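Local coordinates for protein telomerase reverse transcriptase (Takifugu rubripes, PDB 4LMO) that serves as the catalytic subunit of telomerase, extending chromosome ends by copying an RNA template, and is represented here by its RNA-binding domain, at residues Leu43-Phe48 against Gln203-Trp207; Arg68-Met72 against Tyr196-Ile200; Ile38-Ile44 against Phe76-Leu80. One frame throughout, in Å; residues are numbered along the deposited sequence.

Contact 1: Leu43-Phe48 against Gln203-Trp207; sequences LIRIVF and QFLAW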
loop_
_atom_site.group_PDB
_atom_site.type_symbol
_atom_site.label_atom_id
_atom_site.label_comp_id
_atom_site.label_asym_id
_atom_site.label_seq_id
_atom_site.Cartn_x
_atom_site.Cartn_y
_atom_site.Cartn_z
ATOM N N LEU A 43 -6.062 12.920 2.066
ATOM C CA LEU A 43 -5.824 11.758 1.210
ATOM C C LEU A 43 -6.192 12.021 -0.248
ATOM O O LEU A 43 -5.457 11.629 -1.154
ATOM C CB LEU A 43 -6.548 10.510 1.737
ATOM C CG LEU A 43 -6.251 9.197 0.997
ATOM C CD1 LEU A 43 -4.760 8.878 0.985
ATOM C CD2 LEU A 43 -7.039 8.043 1.593
ATOM N N ILE A 44 -7.321 12.691 -0.464
ATOM C CA ILE A 44 -7.739 13.103 -1.808
ATOM C C ILE A 44 -6.649 13.941 -2.492
ATOM O O ILE A 44 -6.390 13.784 -3.687
ATOM C CB ILE A 44 -9.096 13.844 -1.773
ATOM C CG1 ILE A 44 -10.206 12.860 -1.385
ATOM C CG2 ILE A 44 -9.399 14.512 -3.112
ATOM C CD1 ILE A 44 -11.546 13.500 -1.100
ATOM N N ARG A 45 -6.003 14.806 -1.712
ATOM C CA ARG A 45 -4.873 15.610 -2.175
ATOM C C ARG A 45 -3.684 14.755 -2.611
ATOM O O ARG A 45 -3.105 14.986 -3.673
ATOM C CB ARG A 45 -4.437 16.581 -1.073
ATOM C CG ARG A 45 -5.385 17.745 -0.866
ATOM C CD ARG A 45 -5.050 18.848 -1.850
ATOM N NE ARG A 45 -6.216 19.629 -2.222
ATOM C CZ ARG A 45 -6.225 20.558 -3.168
ATOM N NH1 ARG A 45 -5.125 20.835 -3.857
ATOM N NH2 ARG A 45 -7.347 21.210 -3.428
ATOM N N ILE A 46 -3.335 13.773 -1.781
ATOM C CA ILE A 46 -2.235 12.850 -2.054
ATOM C C ILE A 46 -2.507 12.000 -3.295
ATOM O O ILE A 46 -1.605 11.761 -4.098
ATOM C CB ILE A 46 -1.951 11.937 -0.834
ATOM C CG1 ILE A 46 -1.574 12.781 0.390
ATOM C CG2 ILE A 46 -0.854 10.924 -1.148
ATOM C CD1 ILE A 46 -1.645 12.043 1.713
ATOM N N VAL A 47 -3.752 11.560 -3.452
ATOM C CA VAL A 47 -4.123 10.661 -4.545
ATOM C C VAL A 47 -4.324 11.390 -5.877
ATOM O O VAL A 47 -3.873 10.907 -6.919
ATOM C CB VAL A 47 -5.369 9.812 -4.190
ATOM C CG1 VAL A 47 -5.750 8.881 -5.336
ATOM C CG2 VAL A 47 -5.121 9.007 -2.921
ATOM N N PHE A 48 -4.973 12.553 -5.845
ATOM C CA PHE A 48 -5.425 13.202 -7.083
ATOM C C PHE A 48 -4.783 14.539 -7.439
ATOM O O PHE A 48 -4.834 14.948 -8.601
ATOM C CB PHE A 48 -6.949 13.371 -7.077
ATOM C CG PHE A 48 -7.703 12.086 -6.917
ATOM C CD1 PHE A 48 -7.725 11.139 -7.941
ATOM C CD2 PHE A 48 -8.406 11.823 -5.748
ATOM C CE1 PHE A 48 -8.422 9.949 -7.793
ATOM C CE2 PHE A 48 -9.109 10.635 -5.597
ATOM C CZ PHE A 48 -9.116 9.699 -6.622
ATOM N N GLN A 203 -5.790 7.411 -11.725
ATOM C CA GLN A 203 -5.030 7.917 -10.580
ATOM C C GLN A 203 -5.237 7.075 -9.323
ATOM O O GLN A 203 -4.279 6.760 -8.619
ATOM C CB GLN A 203 -5.419 9.359 -10.267
ATOM C CG GLN A 203 -4.793 10.414 -11.160
ATOM C CD GLN A 203 -5.344 11.797 -10.859
ATOM O OE1 GLN A 203 -6.538 12.052 -11.025
ATOM N NE2 GLN A 203 -4.476 12.693 -10.407
ATOM N N PHE A 204 -6.490 6.721 -9.048
ATOM C CA PHE A 204 -6.835 5.976 -7.841
ATOM C C PHE A 204 -6.338 4.532 -7.905
ATOM O O PHE A 204 -5.660 4.067 -6.989
ATOM C CB PHE A 204 -8.345 6.032 -7.574
ATOM C CG PHE A 204 -8.809 5.089 -6.495
ATOM C CD1 PHE A 204 -8.548 5.354 -5.153
ATOM C CD2 PHE A 204 -9.515 3.937 -6.822
ATOM C CE1 PHE A 204 -8.977 4.486 -4.159
ATOM C CE2 PHE A 204 -9.946 3.065 -5.835
ATOM C CZ PHE A 204 -9.678 3.339 -4.501
ATOM N N LEU A 205 -6.677 3.832 -8.984
ATOM C CA LEU A 205 -6.226 2.454 -9.180
ATOM C C LEU A 205 -4.699 2.349 -9.204
ATOM O O LEU A 205 -4.130 1.417 -8.631
ATOM C CB LEU A 205 -6.846 1.855 -10.451
ATOM C CG LEU A 205 -8.081 0.945 -10.318
ATOM C CD1 LEU A 205 -9.097 1.436 -9.298
ATOM C CD2 LEU A 205 -8.753 0.723 -11.667
ATOM N N ALA A 206 -4.044 3.316 -9.844
ATOM C CA ALA A 206 -2.582 3.353 -9.902
ATOM C C ALA A 206 -1.972 3.661 -8.541
ATOM O O ALA A 206 -0.945 3.079 -8.180
ATOM C CB ALA A 206 -2.100 4.348 -10.947
ATOM N N TRP A 207 -2.603 4.568 -7.791
ATOM C CA TRP A 207 -2.194 4.856 -6.410
ATOM C C TRP A 207 -2.341 3.636 -5.555
ATOM O O TRP A 207 -1.492 3.353 -4.711
ATOM C CB TRP A 207 -3.014 5.991 -5.803
ATOM C CG TRP A 207 -2.725 6.202 -4.332
ATOM C CD1 TRP A 207 -1.666 6.912 -3.770
ATOM C CD2 TRP A 207 -3.490 5.686 -3.180
ATOM N NE1 TRP A 207 -1.723 6.874 -2.398
ATOM C CE2 TRP A 207 -2.790 6.156 -1.979
ATOM C CE3 TRP A 207 -4.639 4.912 -3.031
ATOM C CZ2 TRP A 207 -3.244 5.859 -0.697
ATOM C CZ3 TRP A 207 -5.084 4.617 -1.733
ATOM C CH2 TRP A 207 -4.401 5.081 -0.597
#
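V47 lays its CG2 methyl over one face of the W207 indole, 3.7 Å from the centroid of the five-membered ring and only 12° off the normal, a clear CH-pi contact. W207, chi1 t and with its CA-to-CB bond toward the other helix, presents that face. The helices cross almost at right angles (92°) and the axes of the two segments approach to 9.8 Å, which limits the overlap to one short patch (358 Å² buried) bridged by large side chains. Farther along the indole, L43 CD1 packs 3.8 Å from W207 CZ2. V47 CG1 rests 4.0 Å from F204 CA, while F48 CZ lies 3.9 Å from F204 CB. The ring of F204 itself leads away and meets W180 edge-to-face. One polar bond edges the patch: Q203 NE2 donates to F48 O at 2.9 Å, and Q203 OE1 sits at the edge of the F48 ring, 3.4 Å from F48 CD1. The principle is general: carbonyls in a helix's last turn commonly lack an in-helix amide, and a side chain can supply the donor. Helix 40-48 is thus joined to the long helix 191-220 within the RNA-binding domain by buried apolar and aromatic surface, one directed bond fixing its margin.

Contact 2: Arg68-Met72 against Tyr196-Ile200; sequences RFFNM and YRTQI
Widely spaced backbones can be bridged by long side chains, as here. The first segment is helical at R68 and F69, and M72 N bonds to F69 O at 3.2 Å; Y196-I200 is regular helix. The nearest CA pairs are R68 with R197 (10.5 Å) and F69 with I200 (9.8 Å). Y196, chi1 t, places CE2 over a face of the R68 guanidinium, 3.4 Å from R68 NE, yet NE lies at the edge of the tyrosine ring, so this is not a cation-pi stack. Y196 OH sits at the edge of the F69 ring, 3.5 Å from F69 CE1; F69 is chi1 m and stacks edge-to-face with F49. R197 adds its CD, 4.3 Å from R68 NH1, and its guanidinium bonds N176. One turn on, I200 (m, t) fills the gap: CD1 lies 3.6 Å from R68 CD and 3.8 Å from F69 CZ, and I200 CG2 is 4.4 Å from M72 CE. R68 is extended (t, t) before it bends. By similarity, residues 65-70 and 171-196 interact with the RNA template, so this packing probably brings both regions together. No hydrogen bond crosses: apolar and aromatic packing combines with R68, aliphatic on I200 and guanidinium-faced on Y196, its charge met by E193 and L181 O.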
loop_
_atom_site.group_PDB
_atom_site.type_symbol
_atom_site.label_atom_id
_atom_site.label_comp_id
_atom_site.label_asym_id
_atom_site.label_seq_id
_atom_site.Cartn_x
_atom_site.Cartn_y
_atom_site.Cartn_z
ATOM N N ARG A 68 -16.859 17.772 -7.332
ATOM C CA ARG A 68 -16.651 16.359 -7.664
ATOM C C ARG A 68 -15.790 15.654 -6.616
ATOM O O ARG A 68 -16.140 14.571 -6.138
ATOM C CB ARG A 68 -16.006 16.228 -9.049
ATOM C CG ARG A 68 -16.186 14.864 -9.702
ATOM C CD ARG A 68 -15.252 14.665 -10.887
ATOM N NE ARG A 68 -15.599 15.487 -12.048
ATOM C CZ ARG A 68 -16.335 15.075 -13.079
ATOM N NH1 ARG A 68 -16.823 13.836 -13.116
ATOM N NH2 ARG A 68 -16.587 15.906 -14.082
ATOM N N PHE A 69 -14.674 16.283 -6.258
ATOM C CA PHE A 69 -13.729 15.712 -5.302
ATOM C C PHE A 69 -14.137 15.964 -3.852
ATOM O O PHE A 69 -13.776 15.190 -2.962
ATOM C CB PHE A 69 -12.309 16.219 -5.582
ATOM C CG PHE A 69 -11.746 15.738 -6.894
ATOM C CD1 PHE A 69 -11.976 16.448 -8.071
ATOM C CD2 PHE A 69 -10.997 14.566 -6.958
ATOM C CE1 PHE A 69 -11.465 16.003 -9.282
ATOM C CE2 PHE A 69 -10.482 14.116 -8.165
ATOM C CZ PHE A 69 -10.716 14.837 -9.328
ATOM N N PHE A 70 -14.897 17.035 -3.622
ATOM C CA PHE A 70 -15.442 17.321 -2.295
ATOM C C PHE A 70 -16.415 16.234 -1.840
ATOM O O PHE A 70 -16.449 15.879 -0.663
ATOM C CB PHE A 70 -16.130 18.693 -2.251
ATOM C CG PHE A 70 -16.731 19.024 -0.910
ATOM C CD1 PHE A 70 -18.111 18.988 -0.720
ATOM C CD2 PHE A 70 -15.914 19.347 0.173
ATOM C CE1 PHE A 70 -18.664 19.282 0.518
ATOM C CE2 PHE A 70 -16.461 19.640 1.413
ATOM C CZ PHE A 70 -17.838 19.608 1.585
ATOM N N ASN A 71 -17.199 15.709 -2.775
ATOM C CA ASN A 71 -18.159 14.653 -2.468
ATOM C C ASN A 71 -17.515 13.305 -2.138
ATOM O O ASN A 71 -18.174 12.420 -1.591
ATOM C CB ASN A 71 -19.177 14.509 -3.600
ATOM C CG ASN A 71 -20.113 15.703 -3.698
ATOM O OD1 ASN A 71 -20.456 16.141 -4.793
ATOM N ND2 ASN A 71 -20.530 16.234 -2.549
ATOM N N MET A 72 -16.229 13.167 -2.456
ATOM C CA MET A 72 -15.473 11.945 -2.181
ATOM C C MET A 72 -14.917 11.913 -0.756
ATOM O O MET A 72 -14.491 10.859 -0.279
ATOM C CB MET A 72 -14.315 11.788 -3.173
ATOM C CG MET A 72 -14.696 11.835 -4.644
ATOM S SD MET A 72 -13.217 11.788 -5.676
ATOM C CE MET A 72 -13.900 12.190 -7.284
ATOM N N TYR A 196 -12.420 12.012 -18.580
ATOM C CA TYR A 196 -12.083 12.595 -17.284
ATOM C C TYR A 196 -12.381 11.631 -16.133
ATOM O O TYR A 196 -11.642 11.588 -15.147
ATOM C CB TYR A 196 -12.819 13.922 -17.088
ATOM C CG TYR A 196 -12.342 14.735 -15.905
ATOM C CD1 TYR A 196 -10.993 15.073 -15.761
ATOM C CD2 TYR A 196 -13.242 15.187 -14.940
ATOM C CE1 TYR A 196 -10.555 15.823 -14.678
ATOM C CE2 TYR A 196 -12.813 15.940 -13.858
ATOM C CZ TYR A 196 -11.472 16.253 -13.730
ATOM O OH TYR A 196 -11.050 17.000 -12.656
ATOM N N ARG A 197 -13.461 10.865 -16.271
ATOM C CA ARG A 197 -13.793 9.799 -15.324
ATOM C C ARG A 197 -12.721 8.703 -15.326
ATOM O O ARG A 197 -12.318 8.224 -14.263
ATOM C CB ARG A 197 -15.194 9.235 -15.611
ATOM C CG ARG A 197 -16.263 9.776 -14.669
ATOM C CD ARG A 197 -17.514 10.289 -15.374
ATOM N NE ARG A 197 -18.499 9.249 -15.670
ATOM C CZ ARG A 197 -19.810 9.459 -15.804
ATOM N NH1 ARG A 197 -20.322 10.674 -15.649
ATOM N NH2 ARG A 197 -20.616 8.443 -16.078
ATOM N N THR A 198 -12.247 8.346 -16.520
ATOM C CA THR A 198 -11.168 7.368 -16.695
ATOM C C THR A 198 -9.853 7.873 -16.080
ATOM O O THR A 198 -9.121 7.109 -15.443
ATOM C CB THR A 198 -10.956 7.031 -18.192
ATOM O OG1 THR A 198 -12.217 6.740 -18.808
ATOM C CG2 THR A 198 -10.037 5.831 -18.364
ATOM N N GLN A 199 -9.573 9.161 -16.279
ATOM C CA GLN A 199 -8.388 9.826 -15.736
ATOM C C GLN A 199 -8.337 9.754 -14.203
ATOM O O GLN A 199 -7.303 9.401 -13.629
ATOM C CB GLN A 199 -8.352 11.282 -16.216
ATOM C CG GLN A 199 -7.152 12.099 -15.756
ATOM C CD GLN A 199 -7.204 13.532 -16.259
ATOM O OE1 GLN A 199 -7.213 13.778 -17.468
ATOM N NE2 GLN A 199 -7.237 14.487 -15.333
ATOM N N ILE A 200 -9.456 10.083 -13.554
ATOM C CA ILE A 200 -9.539 10.056 -12.091
ATOM C C ILE A 200 -9.376 8.630 -11.562
ATOM O O ILE A 200 -8.587 8.393 -10.644
ATOM C CB ILE A 200 -10.858 10.674 -11.562
ATOM C CG1 ILE A 200 -10.993 12.133 -12.002
ATOM C CG2 ILE A 200 -10.914 10.604 -10.043
ATOM C CD1 ILE A 200 -12.404 12.674 -11.915
#

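Contact 3: Ile38-Ile44 against Phe76-Leu80; sequences IQGRDLI and FSQLL
I38 and Q39 approach in extended conformation (phi/psi -91/140 and -111/173), and a helix runs from G40 through I44. It crosses the helix F76-L80 at 103° between N-to-C directions, the axes of the two segments approaching to 8.4 Å. The closest backbones are G40 and S77, with CA atoms only 3.8 Å from each other. Glycine makes this possible: an ideal CB on G40 would fall 2.2 Å from S77 OG, a clash, whereas the real G40 CA sits 3.5 Å from S77 OG, which is hydrogen-bonded to V73 O one turn back. Q39 is the N-cap, and its N donates to D42 OD2 at 2.7 Å, the N3-to-N-cap half of a capping box; D42 OD2 also makes a salt bridge with R36, and D42 OD1 a hydrogen bond with Y54 OH. L80 (m, t) points toward the extended I38-Q39 backbone, its CD1 lying 3.3 Å from Q39 C, 3.5 Å from G40 N and 3.6 Å from I38 O, while L80 CD2 meets I38 CD1 at 3.7 Å. L43 (t, p) drives CD2 among three residues, 3.7 Å from F76 CD1 at the ring edge, 3.8 Å from L79 CD2 and 4.0 Å from L80 CG. F76, chi1 m, receives I44 over a ring face: I44 CG1 stands 4.2 Å from the centroid, 27° off the normal, a CH-pi contact. L138 of helix 136-139 covers F76 and L79. In this example of helices crossing steeply at a glycine, close backbone approach and aliphatic-aromatic packing hold helix 40-48 on helix 73-85 without a hydrogen bond between the segments.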
loop_
_atom_site.group_PDB
_atom_site.type_symbol
_atom_site.label_atom_id
_atom_site.label_comp_id
_atom_site.label_asym_id
_atom_site.label_seq_id
_atom_site.Cartn_x
_atom_site.Cartn_y
_atom_site.Cartn_z
ATOM N N ILE A 38 -3.737 12.680 9.371
ATOM C CA ILE A 38 -4.312 12.979 8.050
ATOM C C ILE A 38 -5.787 12.598 7.933
ATOM O O ILE A 38 -6.216 11.563 8.445
ATOM C CB ILE A 38 -3.480 12.412 6.867
ATOM C CG1 ILE A 38 -3.636 10.893 6.730
ATOM C CG2 ILE A 38 -2.019 12.820 7.005
ATOM C CD1 ILE A 38 -3.361 10.381 5.331
ATOM N N GLN A 39 -6.553 13.453 7.261
ATOM C CA GLN A 39 -7.993 13.259 7.093
ATOM C C GLN A 39 -8.332 12.933 5.641
ATOM O O GLN A 39 -7.458 12.975 4.772
ATOM C CB GLN A 39 -8.764 14.498 7.567
ATOM C CG GLN A 39 -8.450 14.953 8.990
ATOM C CD GLN A 39 -8.768 13.908 10.051
ATOM O OE1 GLN A 39 -9.681 13.094 9.893
ATOM N NE2 GLN A 39 -8.014 13.933 11.145
ATOM N N GLY A 40 -9.597 12.596 5.386
ATOM C CA GLY A 40 -10.063 12.218 4.046
ATOM C C GLY A 40 -9.692 13.217 2.964
ATOM O O GLY A 40 -9.247 12.837 1.881
ATOM N N ARG A 41 -9.874 14.498 3.274
ATOM C CA ARG A 41 -9.517 15.602 2.389
ATOM C C ARG A 41 -8.019 15.606 2.057
ATOM O O ARG A 41 -7.630 15.856 0.911
ATOM C CB ARG A 41 -9.972 16.919 3.033
ATOM C CG ARG A 41 -9.219 18.182 2.647
ATOM C CD ARG A 41 -9.358 19.235 3.741
ATOM N NE ARG A 41 -8.402 19.037 4.835
ATOM C CZ ARG A 41 -8.651 18.381 5.971
ATOM N NH1 ARG A 41 -7.697 18.269 6.887
ATOM N NH2 ARG A 41 -9.842 17.836 6.202
ATOM N N ASP A 42 -7.191 15.311 3.061
ATOM C CA ASP A 42 -5.744 15.194 2.877
ATOM C C ASP A 42 -5.396 14.064 1.907
ATOM O O ASP A 42 -4.549 14.236 1.028
ATOM C CB ASP A 42 -5.032 14.971 4.218
ATOM C CG ASP A 42 -5.240 16.117 5.198
ATOM O OD1 ASP A 42 -5.111 17.295 4.798
ATOM O OD2 ASP A 42 -5.521 15.833 6.379
ATOM N N LEU A 43 -6.062 12.920 2.066
ATOM C CA LEU A 43 -5.824 11.758 1.210
ATOM C C LEU A 43 -6.192 12.021 -0.248
ATOM O O LEU A 43 -5.457 11.629 -1.154
ATOM C CB LEU A 43 -6.548 10.510 1.737
ATOM C CG LEU A 43 -6.251 9.197 0.997
ATOM C CD1 LEU A 43 -4.760 8.878 0.985
ATOM C CD2 LEU A 43 -7.039 8.043 1.593
ATOM N N ILE A 44 -7.321 12.691 -0.464
ATOM C CA ILE A 44 -7.739 13.103 -1.808
ATOM C C ILE A 44 -6.649 13.941 -2.492
ATOM O O ILE A 44 -6.390 13.784 -3.687
ATOM C CB ILE A 44 -9.096 13.844 -1.773
ATOM C CG1 ILE A 44 -10.206 12.860 -1.385
ATOM C CG2 ILE A 44 -9.399 14.512 -3.112
ATOM C CD1 ILE A 44 -11.546 13.500 -1.100
ATOM N N PHE A 76 -13.254 8.632 1.533
ATOM C CA PHE A 76 -11.827 8.564 1.814
ATOM C C PHE A 76 -11.543 8.731 3.306
ATOM O O PHE A 76 -10.550 8.202 3.814
ATOM C CB PHE A 76 -11.055 9.567 0.955
ATOM C CG PHE A 76 -10.868 9.120 -0.473
ATOM C CD1 PHE A 76 -9.721 8.429 -0.855
ATOM C CD2 PHE A 76 -11.843 9.376 -1.434
ATOM C CE1 PHE A 76 -9.547 8.009 -2.165
ATOM C CE2 PHE A 76 -11.673 8.957 -2.749
ATOM C CZ PHE A 76 -10.523 8.275 -3.114
ATOM N N SER A 77 -12.425 9.451 4.002
ATOM C CA SER A 77 -12.400 9.513 5.461
ATOM C C SER A 77 -12.673 8.126 6.030
ATOM O O SER A 77 -12.025 7.703 6.988
ATOM C CB SER A 77 -13.447 10.499 5.984
ATOM O OG SER A 77 -13.218 11.802 5.484
ATOM N N GLN A 78 -13.632 7.430 5.419
ATOM C CA GLN A 78 -13.977 6.057 5.773
ATOM C C GLN A 78 -12.781 5.124 5.580
ATOM O O GLN A 78 -12.479 4.308 6.454
ATOM C CB GLN A 78 -15.166 5.583 4.933
ATOM C CG GLN A 78 -15.777 4.261 5.376
ATOM C CD GLN A 78 -16.776 3.704 4.375
ATOM O OE1 GLN A 78 -17.014 2.496 4.329
ATOM N NE2 GLN A 78 -17.366 4.581 3.565
ATOM N N LEU A 79 -12.110 5.263 4.436
ATOM C CA LEU A 79 -10.912 4.487 4.111
ATOM C C LEU A 79 -9.838 4.633 5.188
ATOM O O LEU A 79 -9.264 3.641 5.639
ATOM C CB LEU A 79 -10.360 4.908 2.739
ATOM C CG LEU A 79 -9.202 4.134 2.094
ATOM C CD1 LEU A 79 -9.180 4.361 0.587
ATOM C CD2 LEU A 79 -7.854 4.502 2.704
ATOM N N LEU A 80 -9.571 5.872 5.588
ATOM C CA LEU A 80 -8.579 6.155 6.619
ATOM C C LEU A 80 -8.986 5.607 7.985
ATOM O O LEU A 80 -8.135 5.178 8.762
ATOM C CB LEU A 80 -8.303 7.657 6.708
ATOM C CG LEU A 80 -7.450 8.262 5.591
ATOM C CD1 LEU A 80 -7.497 9.775 5.658
ATOM C CD2 LEU A 80 -6.009 7.778 5.668
#

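From the N terminus, I38-I44, the loop residues and start of helix 40-48, open contact 3; L43-F48 open contact 1, with L43 and I44 common to both. The chain next passes 68-72, the first side of contact 2, before 76-80 closes the short loop of contact 3. Some 120 residues later helix 191-220 supplies 196-200, closing contact 2, and then 203-207, closing contact 1. Contact 2 therefore nests within contact 1, while contact 3 crosses both. The three join physically: F48 packs on F69 and F76, and I44 CD1 lies 3.4 Å from F69 O. Contacts 1 and 2 tie helices 40-48 and 67-70 to helix 191-220; contact 3 binds helix 73-85 to helix 40-48.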